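Local coordinates for protein probable transcriptional regulator (Pseudomonas aeruginosa PAO1, PDB 2GEN) that probably binds DNA through a helix-turn-helix motif as a TetR-family transcriptional regulator, at residues A[53-64]-A[117-128]. Sequence-based numbering, arbitrary orientation.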
ATOM      1  N   ARG A  53      12.714 -19.752  -6.772  1.00 36.10           N
ATOM      2  CA  ARG A  53      13.086 -19.932  -5.371  1.00 35.55           C
ATOM      3  C   ARG A  53      13.936 -18.746  -4.884  1.00 34.89           C
ATOM      4  O   ARG A  53      13.716 -18.231  -3.792  1.00 34.19           O
ATOM      5  CB  ARG A  53      13.814 -21.234  -5.126  1.00 36.48           C
ATOM      6  CG  ARG A  53      13.642 -21.666  -3.679  1.00 39.11           C
ATOM      7  CD  ARG A  53      14.969 -21.785  -3.060  1.00 42.84           C
ATOM      8  NE  ARG A  53      14.905 -21.980  -1.614  1.00 44.49           N
ATOM      9  CZ  ARG A  53      14.694 -23.153  -1.026  1.00 45.52           C
ATOM     10  NH1 ARG A  53      14.458 -24.238  -1.760  1.00 46.26           N
ATOM     11  NH2 ARG A  53      14.681 -23.234   0.296  1.00 46.27           N
ATOM     12  N   ILE A  54      14.882 -18.325  -5.720  1.00 32.83           N
ATOM     13  CA  ILE A  54      15.712 -17.154  -5.440  1.00 31.13           C
ATOM     14  C   ILE A  54      14.846 -15.907  -5.233  1.00 30.24           C
ATOM     15  O   ILE A  54      15.098 -15.106  -4.303  1.00 29.19           O
ATOM     16  CB  ILE A  54      16.763 -16.924  -6.543  1.00 31.48           C
ATOM     17  CG1 ILE A  54      17.827 -18.031  -6.492  1.00 32.67           C
ATOM     18  CG2 ILE A  54      17.433 -15.573  -6.380  1.00 31.53           C
ATOM     19  CD1 ILE A  54      18.869 -17.994  -7.641  1.00 31.37           C
ATOM     20  N   HIS A  55      13.842 -15.747  -6.090  1.00 28.01           N
ATOM     21  CA  HIS A  55      12.844 -14.672  -5.981  1.00 28.81           C
ATOM     22  C   HIS A  55      12.152 -14.648  -4.600  1.00 28.72           C
ATOM     23  O   HIS A  55      12.089 -13.591  -3.941  1.00 28.28           O
ATOM     24  CB  HIS A  55      11.828 -14.831  -7.115  1.00 28.68           C
ATOM     25  CG  HIS A  55      10.736 -13.815  -7.121  1.00 28.25           C
ATOM     26  ND1 HIS A  55       9.586 -13.953  -6.376  1.00 28.58           N
ATOM     27  CD2 HIS A  55      10.597 -12.666  -7.818  1.00 29.78           C
ATOM     28  CE1 HIS A  55       8.791 -12.927  -6.601  1.00 30.71           C
ATOM     29  NE2 HIS A  55       9.383 -12.127  -7.471  1.00 30.44           N
ATOM     30  N   GLY A  56      11.655 -15.798  -4.151  1.00 28.45           N
ATOM     31  CA  GLY A  56      11.020 -15.896  -2.826  1.00 27.77           C
ATOM     32  C   GLY A  56      12.004 -15.695  -1.672  1.00 28.39           C
ATOM     33  O   GLY A  56      11.664 -15.074  -0.653  1.00 27.98           O
ATOM     34  N   GLU A  57      13.228 -16.201  -1.810  1.00 28.00           N
ATOM     35  CA  GLU A  57      14.240 -16.013  -0.763  1.00 28.27           C
ATOM     36  C   GLU A  57      14.614 -14.528  -0.655  1.00 28.01           C
ATOM     37  O   GLU A  57      14.829 -14.017   0.474  1.00 26.71           O
ATOM     38  CB  GLU A  57      15.485 -16.877  -0.992  1.00 29.55           C
ATOM     39  CG  GLU A  57      15.222 -18.417  -0.940  1.00 29.77           C
ATOM     40  CD  GLU A  57      15.054 -18.977   0.468  1.00 34.97           C
ATOM     41  OE1 GLU A  57      15.047 -18.202   1.470  1.00 34.17           O
ATOM     42  OE2 GLU A  57      14.911 -20.215   0.595  1.00 34.72           O
ATOM     43  N   LEU A  58      14.682 -13.844  -1.799  1.00 26.14           N
ATOM     44  CA  LEU A  58      14.935 -12.394  -1.808  1.00 25.60           C
ATOM     45  C   LEU A  58      13.834 -11.645  -1.028  1.00 25.80           C
ATOM     46  O   LEU A  58      14.110 -10.710  -0.224  1.00 25.08           O
ATOM     47  CB  LEU A  58      15.057 -11.871  -3.252  1.00 25.25           C
ATOM     48  CG  LEU A  58      15.274 -10.350  -3.442  1.00 25.80           C
ATOM     49  CD1 LEU A  58      16.571  -9.891  -2.740  1.00 24.65           C
ATOM     50  CD2 LEU A  58      15.259  -9.932  -4.927  1.00 24.61           C
ATOM     51  N   TYR A  59      12.590 -12.065  -1.255  1.00 25.08           N
ATOM     52  CA  TYR A  59      11.443 -11.487  -0.555  1.00 24.81           C
ATOM     53  C   TYR A  59      11.576 -11.715   0.948  1.00 25.20           C
ATOM     54  O   TYR A  59      11.505 -10.756   1.764  1.00 25.35           O
ATOM     55  CB  TYR A  59      10.110 -12.066  -1.076  1.00 25.22           C
ATOM     56  CG  TYR A  59       8.935 -11.377  -0.445  1.00 24.50           C
ATOM     57  CD1 TYR A  59       8.409 -10.208  -0.993  1.00 24.89           C
ATOM     58  CD2 TYR A  59       8.375 -11.875   0.732  1.00 26.58           C
ATOM     59  CE1 TYR A  59       7.316  -9.554  -0.361  1.00 26.01           C
ATOM     60  CE2 TYR A  59       7.311 -11.242   1.352  1.00 26.12           C
ATOM     61  CZ  TYR A  59       6.791 -10.102   0.822  1.00 27.39           C
ATOM     62  OH  TYR A  59       5.755  -9.489   1.503  1.00 29.15           O
ATOM     63  N   LEU A  60      11.761 -12.973   1.331  1.00 24.92           N
ATOM     64  CA  LEU A  60      11.816 -13.316   2.759  1.00 24.88           C
ATOM     65  C   LEU A  60      12.992 -12.640   3.471  1.00 24.93           C
ATOM     66  O   LEU A  60      12.867 -12.222   4.636  1.00 24.09           O
ATOM     67  CB  LEU A  60      11.891 -14.825   2.960  1.00 25.75           C
ATOM     68  CG  LEU A  60      10.687 -15.648   2.470  1.00 27.13           C
ATOM     69  CD1 LEU A  60      11.010 -17.132   2.664  1.00 28.26           C
ATOM     70  CD2 LEU A  60       9.398 -15.298   3.216  1.00 25.23           C
ATOM     71  N   ALA A  61      14.138 -12.560   2.795  1.00 23.84           N
ATOM     72  CA  ALA A  61      15.297 -11.851   3.378  1.00 24.49           C
ATOM     73  C   ALA A  61      15.012 -10.372   3.609  1.00 23.74           C
ATOM     74  O   ALA A  61      15.484  -9.804   4.614  1.00 23.95           O
ATOM     75  CB  ALA A  61      16.516 -12.010   2.511  1.00 24.07           C
ATOM     76  N   GLY A  62      14.265  -9.753   2.697  1.00 23.23           N
ATOM     77  CA  GLY A  62      13.932  -8.337   2.808  1.00 23.93           C
ATOM     78  C   GLY A  62      13.025  -8.055   3.987  1.00 24.09           C
ATOM     79  O   GLY A  62      13.308  -7.169   4.794  1.00 22.70           O
ATOM     80  N   ILE A  63      11.920  -8.794   4.114  1.00 24.23           N
ATOM     81  CA  ILE A  63      11.106  -8.637   5.324  1.00 23.94           C
ATOM     82  C   ILE A  63      11.886  -9.036   6.581  1.00 23.64           C
ATOM     83  O   ILE A  63      11.708  -8.422   7.643  1.00 22.83           O
ATOM     84  CB  ILE A  63       9.689  -9.307   5.229  1.00 24.85           C
ATOM     85  CG1 ILE A  63       9.808 -10.838   5.071  1.00 24.19           C
ATOM     86  CG2 ILE A  63       8.901  -8.679   4.081  1.00 23.77           C
ATOM     87  CD1 ILE A  63       8.444 -11.582   5.232  1.00 26.56           C
ATOM     88  N   GLY A  64      12.773 -10.027   6.469  1.00 22.59           N
ATOM     89  CA  GLY A  64      13.609 -10.461   7.595  1.00 22.30           C
ATOM     90  C   GLY A  64      14.507  -9.319   8.100  1.00 22.39           C
ATOM     91  O   GLY A  64      14.822  -9.250   9.300  1.00 21.00           O
ATOM     92  N   LEU A 117       7.111 -21.123  -1.208  1.00 39.49           N
ATOM     93  CA  LEU A 117       7.626 -20.521   0.030  1.00 39.13           C
ATOM     94  C   LEU A 117       6.503 -19.881   0.831  1.00 39.11           C
ATOM     95  O   LEU A 117       6.765 -19.144   1.789  1.00 38.52           O
ATOM     96  CB  LEU A 117       8.757 -19.518  -0.274  1.00 38.94           C
ATOM     97  CG  LEU A 117      10.199 -20.044  -0.155  1.00 40.22           C
ATOM     98  CD1 LEU A 117      10.380 -21.453  -0.733  1.00 37.46           C
ATOM     99  CD2 LEU A 117      11.224 -19.081  -0.757  1.00 38.73           C
ATOM    100  N   GLY A 118       5.259 -20.193   0.461  1.00 38.37           N
ATOM    101  CA  GLY A 118       4.069 -19.633   1.115  1.00 38.48           C
ATOM    102  C   GLY A 118       3.961 -19.973   2.598  1.00 38.74           C
ATOM    103  O   GLY A 118       3.582 -19.120   3.414  1.00 38.00           O
ATOM    104  N   GLU A 119       4.303 -21.212   2.946  1.00 38.29           N
ATOM    105  CA  GLU A 119       4.267 -21.680   4.325  1.00 39.29           C
ATOM    106  C   GLU A 119       5.285 -20.935   5.177  1.00 38.25           C
ATOM    107  O   GLU A 119       4.997 -20.527   6.322  1.00 38.11           O
ATOM    108  CB  GLU A 119       4.554 -23.188   4.379  1.00 40.04           C
ATOM    109  CG  GLU A 119       3.347 -24.066   4.042  1.00 45.31           C
ATOM    110  CD  GLU A 119       3.047 -24.191   2.535  1.00 51.33           C
ATOM    111  OE1 GLU A 119       3.875 -23.763   1.680  1.00 53.50           O
ATOM    112  OE2 GLU A 119       1.966 -24.750   2.213  1.00 54.22           O
ATOM    113  N   ARG A 120       6.480 -20.759   4.612  1.00 36.70           N
ATOM    114  CA  ARG A 120       7.553 -20.066   5.310  1.00 35.86           C
ATOM    115  C   ARG A 120       7.220 -18.604   5.489  1.00 34.63           C
ATOM    116  O   ARG A 120       7.545 -18.023   6.528  1.00 33.92           O
ATOM    117  CB  ARG A 120       8.857 -20.197   4.562  1.00 35.84           C
ATOM    118  CG  ARG A 120       9.613 -21.448   4.907  1.00 38.46           C
ATOM    119  CD  ARG A 120      10.834 -21.573   4.048  1.00 39.36           C
ATOM    120  NE  ARG A 120      11.789 -20.493   4.283  1.00 41.43           N
ATOM    121  CZ  ARG A 120      12.850 -20.239   3.519  1.00 42.77           C
ATOM    122  NH1 ARG A 120      13.115 -20.998   2.450  1.00 40.98           N
ATOM    123  NH2 ARG A 120      13.651 -19.216   3.822  1.00 40.08           N
ATOM    124  N   LEU A 121       6.603 -18.015   4.466  1.00 33.39           N
ATOM    125  CA  LEU A 121       6.141 -16.627   4.551  1.00 33.50           C
ATOM    126  C   LEU A 121       5.127 -16.474   5.706  1.00 33.62           C
ATOM    127  O   LEU A 121       5.250 -15.550   6.522  1.00 31.94           O
ATOM    128  CB  LEU A 121       5.570 -16.133   3.212  1.00 32.61           C
ATOM    129  CG  LEU A 121       4.959 -14.725   3.123  1.00 33.52           C
ATOM    130  CD1 LEU A 121       5.872 -13.630   3.772  1.00 32.86           C
ATOM    131  CD2 LEU A 121       4.550 -14.329   1.704  1.00 34.47           C
ATOM    132  N   ARG A 122       4.168 -17.395   5.796  1.00 33.37           N
ATOM    133  CA  ARG A 122       3.181 -17.362   6.893  1.00 34.38           C
ATOM    134  C   ARG A 122       3.831 -17.480   8.275  1.00 32.56           C
ATOM    135  O   ARG A 122       3.477 -16.714   9.197  1.00 32.45           O
ATOM    136  CB  ARG A 122       2.094 -18.443   6.739  1.00 34.20           C
ATOM    137  CG  ARG A 122       1.101 -18.222   5.607  1.00 38.38           C
ATOM    138  CD  ARG A 122       0.086 -19.406   5.538  1.00 38.50           C
ATOM    139  NE  ARG A 122      -0.594 -19.643   6.823  1.00 47.10           N
ATOM    140  CZ  ARG A 122      -1.604 -18.915   7.309  1.00 50.60           C
ATOM    141  NH1 ARG A 122      -2.078 -17.865   6.640  1.00 52.83           N
ATOM    142  NH2 ARG A 122      -2.146 -19.233   8.481  1.00 53.23           N
ATOM    143  N   ALA A 123       4.746 -18.444   8.430  1.00 31.01           N
ATOM    144  CA  ALA A 123       5.471 -18.648   9.681  1.00 30.53           C
ATOM    145  C   ALA A 123       6.343 -17.429  10.053  1.00 29.41           C
ATOM    146  O   ALA A 123       6.370 -16.996  11.236  1.00 28.78           O
ATOM    147  CB  ALA A 123       6.324 -19.908   9.586  1.00 30.69           C
ATOM    148  N   ASP A 124       7.042 -16.870   9.056  1.00 28.48           N
ATOM    149  CA  ASP A 124       7.855 -15.659   9.277  1.00 28.81           C
ATOM    150  C   ASP A 124       6.962 -14.512   9.722  1.00 27.66           C
ATOM    151  O   ASP A 124       7.273 -13.842  10.721  1.00 27.29           O
ATOM    152  CB  ASP A 124       8.624 -15.240   8.013  1.00 29.12           C
ATOM    153  CG  ASP A 124       9.841 -16.101   7.764  1.00 32.18           C
ATOM    154  OD1 ASP A 124      10.022 -17.088   8.509  1.00 34.03           O
ATOM    155  OD2 ASP A 124      10.608 -15.787   6.822  1.00 32.03           O
ATOM    156  N   ASN A 125       5.888 -14.266   8.967  1.00 26.57           N
ATOM    157  CA  ASN A 125       4.915 -13.218   9.310  1.00 27.72           C
ATOM    158  C   ASN A 125       4.386 -13.407  10.741  1.00 27.42           C
ATOM    159  O   ASN A 125       4.305 -12.443  11.524  1.00 25.91           O
ATOM    160  CB  ASN A 125       3.713 -13.240   8.368  1.00 28.92           C
ATOM    161  CG  ASN A 125       4.007 -12.668   6.997  1.00 31.08           C
ATOM    162  OD1 ASN A 125       3.159 -13.013   6.043  1.00 31.98           O
ATOM    163  ND2 ASN A 125       4.968 -11.929   6.796  1.00 32.91           N
ATOM    164  N   GLN A 126       4.026 -14.648  11.087  1.00 27.47           N
ATOM    165  CA  GLN A 126       3.535 -14.940  12.447  1.00 28.03           C
ATOM    166  C   GLN A 126       4.577 -14.598  13.534  1.00 25.83           C
ATOM    167  O   GLN A 126       4.238 -13.995  14.581  1.00 24.18           O
ATOM    168  CB  GLN A 126       3.117 -16.423  12.526  1.00 28.92           C
ATOM    169  CG  GLN A 126       2.502 -16.931  13.834  1.00 32.90           C
ATOM    170  CD  GLN A 126       1.860 -18.334  13.645  1.00 34.11           C
ATOM    171  OE1 GLN A 126       2.328 -19.137  12.818  1.00 43.19           O
ATOM    172  NE2 GLN A 126       0.766 -18.613  14.384  1.00 40.26           N
ATOM    173  N   ALA A 127       5.828 -14.988  13.309  1.00 24.10           N
ATOM    174  CA  ALA A 127       6.897 -14.720  14.274  1.00 24.36           C
ATOM    175  C   ALA A 127       7.085 -13.207  14.420  1.00 22.80           C
ATOM    176  O   ALA A 127       7.273 -12.694  15.527  1.00 22.96           O
ATOM    177  CB  ALA A 127       8.221 -15.370  13.835  1.00 23.60           C
ATOM    178  N   HIS A 128       7.027 -12.504  13.301  1.00 22.59           N
ATOM    179  CA  HIS A 128       7.270 -11.032  13.315  1.00 22.85           C
ATOM    180  C   HIS A 128       6.197 -10.323  14.107  1.00 22.25           C
ATOM    181  O   HIS A 128       6.517  -9.509  14.995  1.00 21.76           O
ATOM    182  CB  HIS A 128       7.390 -10.481  11.892  1.00 23.63           C
ATOM    183  CG  HIS A 128       8.517 -11.093  11.125  1.00 24.29           C
ATOM    184  ND1 HIS A 128       8.581 -11.072   9.746  1.00 27.18           N
ATOM    185  CD2 HIS A 128       9.616 -11.761  11.545  1.00 27.68           C
ATOM    186  CE1 HIS A 128       9.688 -11.686   9.354  1.00 27.67           C
ATOM    187  NE2 HIS A 128      10.329 -12.119  10.423  1.00 27.64           N
TER
HETATM  188  O   HOH W   1       4.848 -10.112   4.115  1.00 30.84           O
HETATM  189  O   HOH W   2      11.615 -13.440   6.923  1.00 34.84           O
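Arg120 reaches across to Glu57 with both terminal nitrogens, one to each carboxylate oxygen: NH1 lies 2.7 Å from OE2 in a nearly straight bond (162°), and NH2 lies 2.9 Å from OE1. The grip is end-on but not flat, for the guanidinium and carboxylate planes stand 49° apart. From its own helix Arg53 comes side-on, its NE 2.8 Å from Glu57 OE2 on the anti lone pair, and NH2 adds a second bond to that oxygen. OE2 thus accepts three N-H groups, and its negative charge probably eases the approach of the two guanidinium groups. Leucine suits position 60 because its apolar CD1, 3.6 Å from Arg120 NH2, can lie over one face of the guanidinium, where no N-H points, while Glu57 OE2 lies at the edge.

The two segments run parallel. Helix 51-76 links the DNA-binding region of a TetR-type fold to the helical body, and here helix 118-141 lies along it, while helix 9-23 packs against other residues of 53-64. At the start of helix 118-141, Leu117 lays CD2 on the bare backbone of Gly56, 3.6 Å from Gly56 C.

Further along, Leu121 CD1 touches both Ile63 CD1 and the edge of the Tyr59 ring, which chi1 of -175° swings toward it. Water satisfies polar groups flanking this apolar patch. One accepts from Asn125 ND2 and also bonds Tyr59 OH; the amide oxygen of Asn125 accepts from Arg109 of helix 99-114. Another donates to Leu60 O and, at 2.6 Å, to Asp124 OD2, bridging two acceptors that could not bond directly.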